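Local structure of Rho guanine nucleotide exchange factor 12 (Homo sapiens, 1TXD) at residues 48-53 with 161-166; 66-71 with 133-138; 128-133 with 216-221. The protein acts as a guanine nucleotide exchange factor for the GTPase RhoA, the catalytic DH domain and the adjoining PH domain being the part present here. The protein carries 1 engineered substitution. All coordinates share one frame; numbering follows the deposited sequence.

Contact 1 of 3, residues 48-53 with 161-166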
loop_
_atom_site.group_PDB
_atom_site.type_symbol
_atom_site.label_atom_id
_atom_site.label_comp_id
_atom_site.label_asym_id
_atom_site.label_seq_id
_atom_site.Cartn_x
_atom_site.Cartn_y
_atom_site.Cartn_z
ATOM N N GLN A 48 -1.512 7.638 -21.095
ATOM C CA GLN A 48 -1.265 7.900 -22.542
ATOM C C GLN A 48 0.212 7.671 -22.885
ATOM O O GLN A 48 0.537 7.112 -23.941
ATOM C CB GLN A 48 -1.709 9.297 -22.968
ATOM C CG GLN A 48 -3.247 9.463 -23.174
ATOM C CD GLN A 48 -3.825 8.497 -24.204
ATOM O OE1 GLN A 48 -3.529 8.606 -25.401
ATOM N NE2 GLN A 48 -4.669 7.567 -23.755
ATOM N N VAL A 49 1.094 8.022 -21.944
ATOM C CA VAL A 49 2.527 7.947 -22.211
ATOM C C VAL A 49 3.039 6.512 -22.013
ATOM O O VAL A 49 3.855 6.073 -22.818
ATOM C CB VAL A 49 3.337 8.966 -21.384
ATOM C CG1 VAL A 49 4.832 8.777 -21.601
ATOM C CG2 VAL A 49 2.926 10.377 -21.755
ATOM N N PHE A 50 2.498 5.803 -20.990
ATOM C CA PHE A 50 2.928 4.501 -20.585
ATOM C C PHE A 50 2.015 3.381 -21.023
ATOM O O PHE A 50 2.451 2.527 -21.779
ATOM C CB PHE A 50 3.189 4.420 -19.045
ATOM C CG PHE A 50 4.290 5.299 -18.613
ATOM C CD1 PHE A 50 5.618 4.894 -18.726
ATOM C CD2 PHE A 50 4.041 6.598 -18.231
ATOM C CE1 PHE A 50 6.645 5.750 -18.432
ATOM C CE2 PHE A 50 5.084 7.459 -17.908
ATOM C CZ PHE A 50 6.389 7.029 -18.009
ATOM N N TYR A 51 0.781 3.337 -20.510
ATOM C CA TYR A 51 -0.012 2.142 -20.584
ATOM C C TYR A 51 -0.441 1.926 -22.025
ATOM O O TYR A 51 -0.223 0.851 -22.590
ATOM C CB TYR A 51 -1.261 2.216 -19.706
ATOM C CG TYR A 51 -2.191 1.049 -19.974
ATOM C CD1 TYR A 51 -1.961 -0.183 -19.422
ATOM C CD2 TYR A 51 -3.216 1.166 -20.910
ATOM C CE1 TYR A 51 -2.784 -1.311 -19.740
ATOM C CE2 TYR A 51 -4.064 0.072 -21.227
ATOM C CZ TYR A 51 -3.846 -1.166 -20.592
ATOM O OH TYR A 51 -4.666 -2.242 -20.899
ATOM N N GLN A 52 -1.030 2.930 -22.616
ATOM C CA GLN A 52 -1.560 2.761 -24.005
ATOM C C GLN A 52 -0.417 2.391 -24.965
ATOM O O GLN A 52 -0.508 1.411 -25.672
ATOM C CB GLN A 52 -2.265 3.999 -24.480
ATOM C CG GLN A 52 -3.675 4.334 -23.871
ATOM C CD GLN A 52 -4.702 3.190 -23.870
ATOM O OE1 GLN A 52 -4.946 2.547 -24.938
ATOM N NE2 GLN A 52 -5.379 2.997 -22.732
ATOM N N ARG A 53 0.673 3.146 -24.963
ATOM C CA ARG A 53 1.852 2.846 -25.804
ATOM C C ARG A 53 2.450 1.430 -25.638
ATOM O O ARG A 53 2.656 0.727 -26.612
ATOM C CB ARG A 53 2.963 3.869 -25.542
ATOM C CG ARG A 53 2.642 5.284 -26.011
ATOM C CD ARG A 53 3.424 5.680 -27.256
ATOM N NE ARG A 53 3.204 7.063 -27.645
ATOM C CZ ARG A 53 3.788 7.647 -28.696
ATOM N NH1 ARG A 53 4.658 6.969 -29.462
ATOM N NH2 ARG A 53 3.516 8.928 -28.971
ATOM N N LEU A 161 10.221 12.861 -14.148
ATOM C CA LEU A 161 9.836 11.912 -13.101
ATOM C C LEU A 161 9.736 10.512 -13.694
ATOM O O LEU A 161 9.354 10.348 -14.838
ATOM C CB LEU A 161 8.491 12.289 -12.500
ATOM C CG LEU A 161 8.513 13.338 -11.396
ATOM C CD1 LEU A 161 7.090 13.675 -11.034
ATOM C CD2 LEU A 161 9.287 12.867 -10.150
ATOM N N GLN A 162 10.123 9.507 -12.927
ATOM C CA GLN A 162 10.049 8.134 -13.429
ATOM C C GLN A 162 8.650 7.543 -13.208
ATOM O O GLN A 162 7.908 8.013 -12.374
ATOM C CB GLN A 162 11.161 7.267 -12.804
ATOM C CG GLN A 162 12.605 7.753 -13.198
ATOM C CD GLN A 162 13.736 6.904 -12.600
ATOM O OE1 GLN A 162 13.849 5.717 -12.875
ATOM N NE2 GLN A 162 14.564 7.520 -11.798
ATOM N N LEU A 163 8.312 6.524 -13.998
ATOM C CA LEU A 163 7.123 5.695 -13.824
ATOM C C LEU A 163 6.913 5.412 -12.355
ATOM O O LEU A 163 5.855 5.668 -11.811
ATOM C CB LEU A 163 7.257 4.388 -14.630
ATOM C CG LEU A 163 5.966 3.525 -14.786
ATOM C CD1 LEU A 163 4.805 4.369 -15.325
ATOM C CD2 LEU A 163 6.115 2.299 -15.685
ATOM N N LYS A 164 7.928 4.902 -11.697
ATOM C CA LYS A 164 7.823 4.591 -10.287
ATOM C C LYS A 164 7.370 5.788 -9.447
ATOM O O LYS A 164 6.783 5.596 -8.423
ATOM C CB LYS A 164 9.102 4.001 -9.732
ATOM C CG LYS A 164 10.252 4.974 -9.419
ATOM C CD LYS A 164 11.534 4.249 -9.038
ATOM C CE LYS A 164 12.757 5.115 -9.249
ATOM N NZ LYS A 164 12.654 6.318 -8.333
ATOM N N ASP A 165 7.681 7.007 -9.882
ATOM C CA ASP A 165 7.294 8.210 -9.152
ATOM C C ASP A 165 5.931 8.760 -9.543
ATOM O O ASP A 165 5.398 9.554 -8.839
ATOM C CB ASP A 165 8.353 9.313 -9.363
ATOM C CG ASP A 165 9.708 8.902 -8.907
ATOM O OD1 ASP A 165 10.672 9.110 -9.705
ATOM O OD2 ASP A 165 9.891 8.381 -7.776
ATOM N N ILE A 166 5.375 8.367 -10.685
ATOM C CA ILE A 166 4.061 8.870 -11.070
ATOM C C ILE A 166 2.953 7.996 -10.487
ATOM O O ILE A 166 1.882 8.442 -10.096
ATOM C CB ILE A 166 4.004 8.927 -12.625
ATOM C CG1 ILE A 166 5.152 9.773 -13.174
ATOM C CG2 ILE A 166 2.628 9.434 -13.049
ATOM C CD1 ILE A 166 5.111 9.952 -14.688
#

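Contact 2 of 3, residues 66-71 with 133-138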
loop_
_atom_site.group_PDB
_atom_site.type_symbol
_atom_site.label_atom_id
_atom_site.label_comp_id
_atom_site.label_asym_id
_atom_site.label_seq_id
_atom_site.Cartn_x
_atom_site.Cartn_y
_atom_site.Cartn_z
ATOM N N ARG A 66 -1.100 -6.445 -16.146
ATOM C CA ARG A 66 -1.940 -6.470 -14.964
ATOM C C ARG A 66 -1.181 -6.221 -13.714
ATOM O O ARG A 66 -1.636 -5.457 -12.857
ATOM C CB ARG A 66 -2.670 -7.803 -14.848
ATOM C CG ARG A 66 -3.480 -7.957 -13.623
ATOM C CD ARG A 66 -4.514 -9.088 -13.661
ATOM N NE ARG A 66 -4.114 -10.304 -14.374
ATOM C CZ ARG A 66 -3.302 -11.223 -13.913
ATOM N NH1 ARG A 66 -2.786 -11.113 -12.707
ATOM N NH2 ARG A 66 -3.019 -12.279 -14.645
ATOM N N LYS A 67 0.005 -6.801 -13.620
ATOM C CA LYS A 67 0.792 -6.608 -12.412
ATOM C C LYS A 67 1.343 -5.147 -12.389
ATOM O O LYS A 67 1.517 -4.613 -11.327
ATOM C CB LYS A 67 1.942 -7.594 -12.351
ATOM C CG LYS A 67 1.592 -8.926 -11.703
ATOM C CD LYS A 67 1.566 -8.773 -10.135
ATOM C CE LYS A 67 1.140 -10.030 -9.506
ATOM N NZ LYS A 67 0.757 -9.945 -8.015
ATOM N N ILE A 68 1.536 -4.484 -13.550
ATOM C CA ILE A 68 2.150 -3.117 -13.498
ATOM C C ILE A 68 1.075 -1.991 -13.317
ATOM O O ILE A 68 1.181 -1.192 -12.385
ATOM C CB ILE A 68 3.062 -2.876 -14.684
ATOM C CG1 ILE A 68 4.293 -3.826 -14.560
ATOM C CG2 ILE A 68 3.504 -1.424 -14.720
ATOM C CD1 ILE A 68 5.218 -3.711 -15.681
ATOM N N PHE A 69 0.010 -2.095 -14.097
ATOM C CA PHE A 69 -1.040 -1.081 -14.246
ATOM C C PHE A 69 -2.402 -1.389 -13.668
ATOM O O PHE A 69 -3.248 -0.489 -13.553
ATOM C CB PHE A 69 -1.254 -0.832 -15.771
ATOM C CG PHE A 69 -0.046 -0.294 -16.459
ATOM C CD1 PHE A 69 0.425 1.007 -16.155
ATOM C CD2 PHE A 69 0.626 -1.063 -17.438
ATOM C CE1 PHE A 69 1.598 1.510 -16.782
ATOM C CE2 PHE A 69 1.799 -0.589 -18.071
ATOM C CZ PHE A 69 2.269 0.717 -17.781
ATOM N N SER A 70 -2.661 -2.671 -13.396
ATOM C CA SER A 70 -3.897 -3.140 -12.757
ATOM C C SER A 70 -5.092 -2.410 -13.281
ATOM O O SER A 70 -5.445 -2.451 -14.531
ATOM C CB SER A 70 -3.734 -3.118 -11.221
ATOM O OG SER A 70 -3.565 -1.764 -10.691
ATOM N N ASN A 71 -5.756 -1.722 -12.373
ATOM C CA ASN A 71 -7.035 -1.059 -12.663
ATOM C C ASN A 71 -6.865 0.424 -12.894
ATOM O O ASN A 71 -7.757 1.160 -12.611
ATOM C CB ASN A 71 -8.055 -1.306 -11.566
ATOM C CG ASN A 71 -7.714 -0.587 -10.304
ATOM O OD1 ASN A 71 -6.565 -0.269 -10.086
ATOM N ND2 ASN A 71 -8.725 -0.197 -9.534
ATOM N N GLU A 133 7.782 -3.426 -8.372
ATOM C CA GLU A 133 8.785 -4.465 -8.383
ATOM C C GLU A 133 8.763 -5.149 -9.712
ATOM O O GLU A 133 9.802 -5.567 -10.181
ATOM C CB GLU A 133 8.617 -5.434 -7.189
ATOM C CG GLU A 133 9.232 -6.810 -7.452
ATOM C CD GLU A 133 10.726 -6.818 -7.331
ATOM O OE1 GLU A 133 11.244 -6.071 -6.421
ATOM O OE2 GLU A 133 11.365 -7.608 -8.107
ATOM N N MET A 134 7.605 -5.215 -10.345
ATOM C CA MET A 134 7.501 -5.798 -11.664
ATOM C C MET A 134 8.163 -4.892 -12.708
ATOM O O MET A 134 8.768 -5.358 -13.609
ATOM C CB MET A 134 6.042 -6.018 -12.034
ATOM C CG MET A 134 5.810 -6.644 -13.306
ATOM S SD MET A 134 6.768 -8.142 -13.587
ATOM C CE MET A 134 5.542 -9.476 -13.111
ATOM N N ILE A 135 7.967 -3.587 -12.611
ATOM C CA ILE A 135 8.686 -2.624 -13.425
ATOM C C ILE A 135 10.196 -2.839 -13.322
ATOM O O ILE A 135 10.799 -2.980 -14.350
ATOM C CB ILE A 135 8.284 -1.165 -13.063
ATOM C CG1 ILE A 135 6.812 -0.889 -13.380
ATOM C CG2 ILE A 135 9.216 -0.126 -13.686
ATOM C CD1 ILE A 135 6.309 0.301 -12.522
ATOM N N LYS A 136 10.796 -2.896 -12.108
ATOM C CA LYS A 136 12.206 -3.179 -11.967
ATOM C C LYS A 136 12.629 -4.501 -12.564
ATOM O O LYS A 136 13.699 -4.579 -13.158
ATOM C CB LYS A 136 12.662 -3.228 -10.487
ATOM C CG LYS A 136 12.624 -1.905 -9.744
ATOM C CD LYS A 136 13.812 -1.807 -8.745
ATOM C CE LYS A 136 13.591 -2.705 -7.527
ATOM N NZ LYS A 136 14.829 -2.863 -6.627
ATOM N N SER A 137 11.812 -5.548 -12.382
ATOM C CA SER A 137 12.209 -6.859 -12.844
ATOM C C SER A 137 12.125 -6.877 -14.353
ATOM O O SER A 137 12.998 -7.452 -14.960
ATOM C CB SER A 137 11.446 -8.034 -12.182
ATOM O OG SER A 137 10.115 -8.130 -12.618
ATOM N N ARG A 138 11.160 -6.232 -14.975
ATOM C CA ARG A 138 11.177 -6.203 -16.472
ATOM C C ARG A 138 12.306 -5.303 -16.976
ATOM O O ARG A 138 12.890 -5.580 -17.993
ATOM C CB ARG A 138 9.848 -5.832 -17.077
ATOM C CG ARG A 138 8.605 -6.711 -16.724
ATOM C CD ARG A 138 8.833 -8.165 -16.752
ATOM N NE ARG A 138 9.264 -8.700 -18.009
ATOM C CZ ARG A 138 9.731 -9.927 -18.130
ATOM N NH1 ARG A 138 9.827 -10.675 -17.068
ATOM N NH2 ARG A 138 10.082 -10.413 -19.315
#

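Contact 3 of 3, residues 128-133 with 216-221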
loop_
_atom_site.group_PDB
_atom_site.type_symbol
_atom_site.label_atom_id
_atom_site.label_comp_id
_atom_site.label_asym_id
_atom_site.label_seq_id
_atom_site.Cartn_x
_atom_site.Cartn_y
_atom_site.Cartn_z
ATOM N N GLN A 128 0.532 -1.288 -5.713
ATOM C CA GLN A 128 1.685 -0.485 -5.960
ATOM C C GLN A 128 3.017 -1.182 -5.698
ATOM O O GLN A 128 3.872 -1.071 -6.548
ATOM C CB GLN A 128 1.618 0.845 -5.188
ATOM C CG GLN A 128 2.923 1.659 -5.317
ATOM C CD GLN A 128 2.777 3.036 -4.732
ATOM O OE1 GLN A 128 1.860 3.760 -5.082
ATOM N NE2 GLN A 128 3.643 3.377 -3.808
ATOM N N PRO A 129 3.230 -1.852 -4.567
ATOM C CA PRO A 129 4.516 -2.498 -4.321
ATOM C C PRO A 129 4.727 -3.648 -5.335
ATOM O O PRO A 129 5.861 -3.908 -5.779
ATOM C CB PRO A 129 4.407 -3.054 -2.885
ATOM C CG PRO A 129 3.143 -2.547 -2.273
ATOM C CD PRO A 129 2.293 -2.023 -3.454
ATOM N N PHE A 130 3.657 -4.356 -5.678
ATOM C CA PHE A 130 3.801 -5.384 -6.690
ATOM C C PHE A 130 4.172 -4.684 -8.001
ATOM O O PHE A 130 4.975 -5.214 -8.761
ATOM C CB PHE A 130 2.531 -6.288 -6.889
ATOM C CG PHE A 130 2.110 -7.003 -5.634
ATOM C CD1 PHE A 130 2.694 -8.205 -5.263
ATOM C CD2 PHE A 130 1.117 -6.472 -4.822
ATOM C CE1 PHE A 130 2.341 -8.840 -4.097
ATOM C CE2 PHE A 130 0.746 -7.136 -3.645
ATOM C CZ PHE A 130 1.339 -8.316 -3.294
ATOM N N ALA A 131 3.593 -3.530 -8.284
ATOM C CA ALA A 131 3.699 -2.986 -9.681
ATOM C C ALA A 131 5.114 -2.390 -9.820
ATOM O O ALA A 131 5.775 -2.574 -10.815
ATOM C CB ALA A 131 2.638 -1.990 -9.974
ATOM N N LEU A 132 5.660 -1.873 -8.722
ATOM C CA LEU A 132 6.947 -1.186 -8.784
ATOM C C LEU A 132 8.033 -2.241 -8.904
ATOM O O LEU A 132 9.098 -1.982 -9.409
ATOM C CB LEU A 132 7.190 -0.341 -7.513
ATOM C CG LEU A 132 6.370 0.947 -7.341
ATOM C CD1 LEU A 132 6.973 1.831 -6.357
ATOM C CD2 LEU A 132 6.137 1.748 -8.629
ATOM N N GLU A 133 7.782 -3.426 -8.372
ATOM C CA GLU A 133 8.785 -4.465 -8.383
ATOM C C GLU A 133 8.763 -5.149 -9.712
ATOM O O GLU A 133 9.802 -5.567 -10.181
ATOM C CB GLU A 133 8.617 -5.434 -7.189
ATOM C CG GLU A 133 9.232 -6.810 -7.452
ATOM C CD GLU A 133 10.726 -6.818 -7.331
ATOM O OE1 GLU A 133 11.244 -6.071 -6.421
ATOM O OE2 GLU A 133 11.365 -7.608 -8.107
ATOM N N LYS A 216 -1.246 -1.757 3.552
ATOM C CA LYS A 216 -0.501 -2.490 4.571
ATOM C C LYS A 216 -0.563 -4.014 4.305
ATOM O O LYS A 216 0.472 -4.646 4.162
ATOM C CB LYS A 216 -1.029 -2.129 5.965
ATOM C CG LYS A 216 -0.256 -2.719 7.166
ATOM C CD LYS A 216 -0.609 -2.006 8.467
ATOM C CE LYS A 216 -0.156 -2.799 9.718
ATOM N NZ LYS A 216 -0.620 -2.176 11.029
ATOM N N GLU A 217 -1.769 -4.577 4.184
ATOM C CA GLU A 217 -1.942 -6.010 3.892
ATOM C C GLU A 217 -1.074 -6.359 2.708
ATOM O O GLU A 217 -0.275 -7.277 2.770
ATOM C CB GLU A 217 -3.442 -6.416 3.695
ATOM C CG GLU A 217 -4.087 -7.120 4.922
ATOM C CD GLU A 217 -5.551 -6.742 5.253
ATOM O OE1 GLU A 217 -6.412 -6.745 4.351
ATOM O OE2 GLU A 217 -5.867 -6.463 6.435
ATOM N N ALA A 218 -1.164 -5.585 1.631
ATOM C CA ALA A 218 -0.395 -5.868 0.437
ATOM C C ALA A 218 1.131 -5.683 0.569
ATOM O O ALA A 218 1.872 -6.472 0.048
ATOM C CB ALA A 218 -0.929 -5.063 -0.750
ATOM N N GLU A 219 1.625 -4.636 1.203
ATOM C CA GLU A 219 3.067 -4.551 1.424
ATOM C C GLU A 219 3.620 -5.783 2.196
ATOM O O GLU A 219 4.774 -6.197 1.981
ATOM C CB GLU A 219 3.405 -3.286 2.242
ATOM C CG GLU A 219 3.212 -1.998 1.432
ATOM C CD GLU A 219 3.388 -0.755 2.286
ATOM O OE1 GLU A 219 3.744 0.316 1.746
ATOM O OE2 GLU A 219 3.140 -0.848 3.494
ATOM N N ASN A 220 2.831 -6.352 3.110
ATOM C CA ASN A 220 3.269 -7.539 3.839
ATOM C C ASN A 220 3.373 -8.723 2.901
ATOM O O ASN A 220 4.372 -9.423 2.952
ATOM C CB ASN A 220 2.355 -7.856 5.049
ATOM C CG ASN A 220 2.963 -8.924 6.014
ATOM O OD1 ASN A 220 3.668 -9.866 5.603
ATOM N ND2 ASN A 220 2.663 -8.782 7.295
ATOM N N LYS A 221 2.401 -8.910 1.994
ATOM C CA LYS A 221 2.441 -10.023 1.041
ATOM C C LYS A 221 3.551 -9.901 0.010
ATOM O O LYS A 221 4.080 -10.917 -0.435
ATOM C CB LYS A 221 1.118 -10.180 0.254
ATOM C CG LYS A 221 -0.054 -10.613 1.144
ATOM C CD LYS A 221 -1.411 -10.457 0.426
ATOM C CE LYS A 221 -2.566 -10.367 1.422
ATOM N NZ LYS A 221 -3.711 -11.235 1.015
#

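Contact 1 of 3, residues 48-53 with 161-166
L163 lays its CD1 methyl over one face of the F50 ring, a CH-pi contact 3.5 Å from the ring centroid and 15° off the ring normal. The methyl is displaced toward the rim, CD1 of L163 lying 3.5 Å from CG of F50. The second branch of the leucine follows the same side of the ring, CD2 of L163 reaching CD1 of F50 at 4.0 Å. With chi1 at -64°, CG of F50 stands beside the backbone N, which sends the ring out from helix 20-57 toward the short helix 163-166. Its opposite face is met by CG1 of V49, so aliphatic groups hold the ring from both sides. This belongs to the all-helical DH domain, where F50 lies near the C-terminal end of a long helix and also touches A152 and C158. Were F50 an alanine, the CD1 methyl of L163 would probably lose its aromatic partner and a gap would open between the two helices. CD1 of I166 approaches CE2 of F50 more lightly, obliquely at 4.1 Å. Polar bonds fix the start of helix 163-166. The backbone N-H of Q162, the N-cap residue, goes to OD1 of D165 at 3.3 Å on the anti side of the carboxylate, one half of a capping box, while K164 NZ forms a salt bridge with D165 OD2 at 3.5 Å, its hydrogen bond being weak.

Contact 2 of 3, residues 66-71 with 133-138
Within the helical bundle of the DH domain, the last turn of helix 62-69 packs against helix 128-141 through I68, which meets both M134 and I135. No hydrogen bond joins the two segments; the contact is made by aliphatic carbon and the methionine chain. The I68 and M134 side chains cross at about a right angle, and CG1 of I68 presses on CG of M134 at 3.4 Å, tighter than usual for two carbons. I68 CD1 also lies 3.8 Å from the same CG of M134, so the ethyl arm of the isoleucine runs against the first part of the methionine chain. M134 has CG anti to the backbone N (chi1 -178°) and bends at its next two torsions, which brings the CE methyl back to within 4.1 Å of CB of K67. The other branch of I68 serves I135: CG2 of I68 sits 3.6 Å from CG1 of I135 and 4.0 Å from its CD1. That CG2 methyl also stands over the centre of the F69 ring, wedged between ring and neighbouring helix. K67 turns its chain away beyond CB, and its amino group makes a cation-pi contact with F130. F145 and L60 add to the apolar surroundings of I68. I68, M134 and I135 thus join the end of helix 62-69 to helix 128-141 by side-chain packing, a helix-to-helix contact of the all-helical DH fold.

Contact 3 of 3, residues 128-133 with 216-221
F130 and P129, at the start of helix 128-141, lean on one side of the long helix 191-230 at A218, E219 and K221. The more enclosed part lies round A218, the buried residue of the contact. CE2 of F130 reaches CB of A218 at 3.9 Å, and CZ of F130 stands equally far, 3.9 Å, from the carbonyl O of A218. The ring is carried across by a first torsion of -58°, which places CG beside the backbone N. CB of K221 comes to the edge of the F130 ring, near its plane, with CZ of F130 as its neighbour at 4.0 Å. The far end of the ring, CE2 and CZ, thus meets a small methyl, a peptide oxygen and the root of a lysine.

On the solvent side the contact consists of aliphatic stems alone. CG of P129 meets CG of E219 at 3.7 Å, a shorter touch but at the exposed margin, the two side chains crossing at about a right angle. Although the CB of E219 points away from helix 128-141, its CG still touches the proline; beyond it the chain is extended and carries the carboxylate off. The lysine likewise offers little more than its CB, and its chain then runs off from the ring. No hydrogen bond or salt bridge crosses here.

The two short helical segments run at 40° to each other, with axes 9.3 Å apart at closest approach. Q222 and E225, further along helix 191-230, also touch F130, and K67 of helix 62-69 makes a cation-pi contact with its ring. On the PH side, N220 hydrogen-bonds the backbone O of M257 in strand 257-266, and K256 meets E217 and K221.

The three contacts tie together one region of the DH helical bundle. Contacts 1 and 2 have centres about 11 Å apart, as do contacts 2 and 3, while contacts 1 and 3 are about 18 Å apart. Helix 20-57 of contact 1 is followed by helix 62-69 of contact 2, and both contact 2 segments fall between those of contact 1. The segments of contact 3 alternate with those of both others. Contacts 2 and 3 share helix 128-141. Y51 packs on F69 and L163 on I135 to join contacts 1 and 2. Contact 3 carries this packing to the surface, so sequence-distant parts of the bundle meet beside helix 191-230, which leads to the PH domain.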